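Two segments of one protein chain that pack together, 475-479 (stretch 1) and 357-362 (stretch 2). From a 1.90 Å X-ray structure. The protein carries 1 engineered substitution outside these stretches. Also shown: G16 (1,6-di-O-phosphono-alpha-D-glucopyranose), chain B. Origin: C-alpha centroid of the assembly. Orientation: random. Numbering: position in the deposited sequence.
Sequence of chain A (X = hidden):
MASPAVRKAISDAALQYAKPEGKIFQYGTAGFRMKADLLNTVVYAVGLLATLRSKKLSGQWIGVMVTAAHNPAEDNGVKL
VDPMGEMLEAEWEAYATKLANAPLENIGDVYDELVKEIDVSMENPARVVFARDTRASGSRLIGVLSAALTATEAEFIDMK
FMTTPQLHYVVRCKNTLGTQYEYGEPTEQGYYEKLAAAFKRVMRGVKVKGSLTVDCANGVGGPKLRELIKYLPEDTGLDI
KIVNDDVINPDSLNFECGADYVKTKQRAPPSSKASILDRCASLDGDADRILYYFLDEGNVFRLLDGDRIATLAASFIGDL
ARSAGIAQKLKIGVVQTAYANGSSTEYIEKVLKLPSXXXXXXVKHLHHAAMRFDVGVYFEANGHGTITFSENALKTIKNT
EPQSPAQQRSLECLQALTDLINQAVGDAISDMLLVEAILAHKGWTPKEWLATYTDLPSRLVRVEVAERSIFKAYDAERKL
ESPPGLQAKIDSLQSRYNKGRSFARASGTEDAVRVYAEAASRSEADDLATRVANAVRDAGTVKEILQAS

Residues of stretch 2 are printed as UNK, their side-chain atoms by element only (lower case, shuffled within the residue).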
# COMPACT_ATOMS: atom_id res chain seq x y z
N ASP A 475 -16.64 -8.88 10.69
CA ASP A 475 -17.03 -9.50 9.41
C ASP A 475 -16.36 -8.74 8.26
O ASP A 475 -17.03 -8.13 7.40
CB ASP A 475 -18.59 -9.58 9.30
CG ASP A 475 -19.05 -10.30 8.03
OD1 ASP A 475 -18.25 -10.96 7.36
OD2 ASP A 475 -20.18 -10.03 7.61
N ALA A 476 -15.02 -8.77 8.28
CA ALA A 476 -14.22 -7.98 7.32
C ALA A 476 -14.67 -6.51 7.40
O ALA A 476 -14.76 -5.76 6.40
CB ALA A 476 -14.27 -8.60 5.87
N GLU A 477 -14.90 -6.09 8.66
CA GLU A 477 -15.30 -4.75 9.02
C GLU A 477 -16.64 -4.26 8.37
O GLU A 477 -16.87 -3.06 8.26
CB GLU A 477 -14.13 -3.76 8.83
CG GLU A 477 -12.89 -4.14 9.69
CD GLU A 477 -11.72 -3.26 9.32
OE1 GLU A 477 -11.35 -3.27 8.11
OE2 GLU A 477 -11.33 -2.42 10.12
N ARG A 478 -17.49 -5.18 7.90
CA ARG A 478 -18.71 -4.81 7.16
C ARG A 478 -19.92 -4.52 8.10
O ARG A 478 -20.95 -4.05 7.64
CB ARG A 478 -19.10 -5.85 6.06
CG ARG A 478 -18.00 -5.92 4.99
CD ARG A 478 -18.19 -7.07 4.00
NE ARG A 478 -17.87 -8.37 4.64
CZ ARG A 478 -17.84 -9.50 3.91
NH1 ARG A 478 -18.06 -9.43 2.59
NH2 ARG A 478 -17.57 -10.65 4.48
N LYS A 479 -19.77 -4.82 9.40
CA LYS A 479 -20.87 -4.56 10.37
C LYS A 479 -20.28 -3.91 11.60
O LYS A 479 -19.18 -4.28 11.98
CB LYS A 479 -21.58 -5.89 10.72
CG LYS A 479 -22.33 -6.49 9.49
CD LYS A 479 -22.69 -7.94 9.86
CE LYS A 479 -23.69 -8.61 8.91
NZ LYS A 479 -23.19 -8.55 7.50
N UNK A 357 -12.06 -13.31 -1.80
CA UNK A 357 -12.10 -13.37 -0.34
C UNK A 357 -12.13 -11.88 0.06
O UNK A 357 -11.46 -11.07 -0.58
c UNK A 357 -10.75 -15.47 -0.35
c UNK A 357 -10.77 -14.04 1.74
c UNK A 357 -10.80 -14.03 0.19
N UNK A 358 -12.92 -11.52 1.09
CA UNK A 358 -12.95 -10.14 1.54
C UNK A 358 -12.25 -10.12 2.88
O UNK A 358 -12.56 -10.94 3.75
s UNK A 358 -14.57 -7.92 2.07
c UNK A 358 -14.44 -9.68 1.65
N UNK A 359 -11.29 -9.22 3.07
CA UNK A 359 -10.56 -9.12 4.33
C UNK A 359 -10.72 -7.72 4.93
O UNK A 359 -11.28 -6.82 4.28
c UNK A 359 -8.72 -10.70 3.42
o UNK A 359 -8.39 -8.29 3.54
c UNK A 359 -9.02 -9.39 4.21
N UNK A 360 -10.22 -7.54 6.14
CA UNK A 360 -10.13 -6.18 6.74
C UNK A 360 -9.28 -5.24 5.87
O UNK A 360 -8.41 -5.71 5.13
c UNK A 360 -9.45 -6.23 8.13
c UNK A 360 -10.34 -6.85 9.21
n UNK A 360 -9.84 -6.86 10.43
o UNK A 360 -11.45 -7.33 8.95
N UNK A 361 -9.51 -3.93 6.03
CA UNK A 361 -8.69 -2.91 5.42
C UNK A 361 -7.26 -2.98 5.94
O UNK A 361 -7.03 -3.20 7.16
c UNK A 361 -8.35 -0.38 5.44
c UNK A 361 -9.32 -1.53 5.66
o UNK A 361 -10.37 -1.40 4.72
N UNK A 362 -6.32 -2.80 5.02
CA UNK A 362 -4.88 -2.72 5.43
C UNK A 362 -4.17 -3.87 4.68
O UNK A 362 -4.52 -5.05 4.84
C1 G16 B . -2.97 2.88 4.53
C2 G16 B . -2.93 1.36 4.43
C3 G16 B . -4.04 0.86 3.45
C4 G16 B . -5.44 1.33 3.81
C5 G16 B . -5.42 2.85 3.89
C6 G16 B . -6.64 3.47 4.52
O1 G16 B . -2.69 3.44 3.24
O2 G16 B . -1.63 0.83 4.04
O3 G16 B . -3.92 -0.50 3.37
O4 G16 B . -6.50 0.97 2.83
O5 G16 B . -4.41 3.32 4.82
O6 G16 B . -6.75 2.93 5.91
P G16 B . -7.92 3.50 6.88
O1P G16 B . -9.27 3.41 6.13
O2P G16 B . -7.61 4.99 7.16
O3P G16 B . -7.85 2.73 8.22
P' G16 B . -1.42 4.44 2.96
O1X G16 B . -0.24 3.97 3.86
O2X G16 B . -1.83 5.85 3.48
O3X G16 B . -1.21 4.53 1.49
O HOH W 1 -13.09 -4.80 4.60
O HOH W 2 -13.45 -7.57 10.73
O HOH W 3 -12.52 -2.59 5.66
O HOH W 4 -8.56 -2.41 9.26

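Position 357 carries three side-chain carbons, one bonded to CA and bearing the other two. It touches nothing on stretch 1, and the extended backbone places it in a strand. Three carbons forked at CB make it Val357.

Position 358 has one carbon followed by one sulfur, and its CA-to-CB bond points toward stretch 1. The sulfur lies 3.9 Å from Ala476 CB, an apolar contact, while CB sits over one face of the Arg478 guanidinium, 3.7 Å from NH1. A lone sulfur at the end of a one-carbon arm is Cys358. Its backbone O also approaches Ala476 CB, at 3.6 Å.

At position 359 a first carbon bears one oxygen and one carbon, and the CA-to-CB bond points away from stretch 1. That fork is Thr359. Its OG1 donates to the O of position 360 at 3.0 Å, a bond kept within the stretch; with CB directed away, the contact is made by backbone, its C 3.8 Å from Ala476 CB.

Position 360 shows two carbons, the second carrying an oxygen and a nitrogen: a short planar amide. The oxygen comes within 3.3 Å of Ala476 CA, and the residue is Asn360. Water 2 donates to Asn360 OD1 at 2.7 Å and accepts from Glu477 N at 2.9 Å, linking the amide to the turn backbone.

Position 361 again has one carbon bearing an oxygen and a carbon, with CB 3.6 Å from Glu477 OE1. It is Thr361. Its OG1 is hydrogen-bonded to water 3 at 2.6 Å, and that water donates to Glu477 OE1 at 2.8 Å.

Position 362 has no side-chain atoms and makes no contact with stretch 1: Gly362. At its phi/psi of 120/125 a CB would be jammed against the preceding carbonyl O. It occupies the N-cap position, right before a helix, and its CA lies 3.2 Å from G16 O3.

The contact works by presenting a braced turn to a strand and the loop after it. The type I' turn from Asp475 to Arg478 closes with Arg478 N donating to Asp475 O at 3.0 Å; Arg478 NE donates to that same O at 2.9 Å, and NH2 forms a salt bridge to Asp475 OD1 at 3.0 Å. Glu477 reaches across so that OE1 accepts from Thr361 N at 2.9 Å, the one direct hydrogen bond between the stretches. Waters add polar links: water 1 donates to Thr359 O at 2.7 Å and Ala476 O at 2.6 Å, joining two acceptors that could not pair directly.

Stretch 2 357-362: VCTNTG
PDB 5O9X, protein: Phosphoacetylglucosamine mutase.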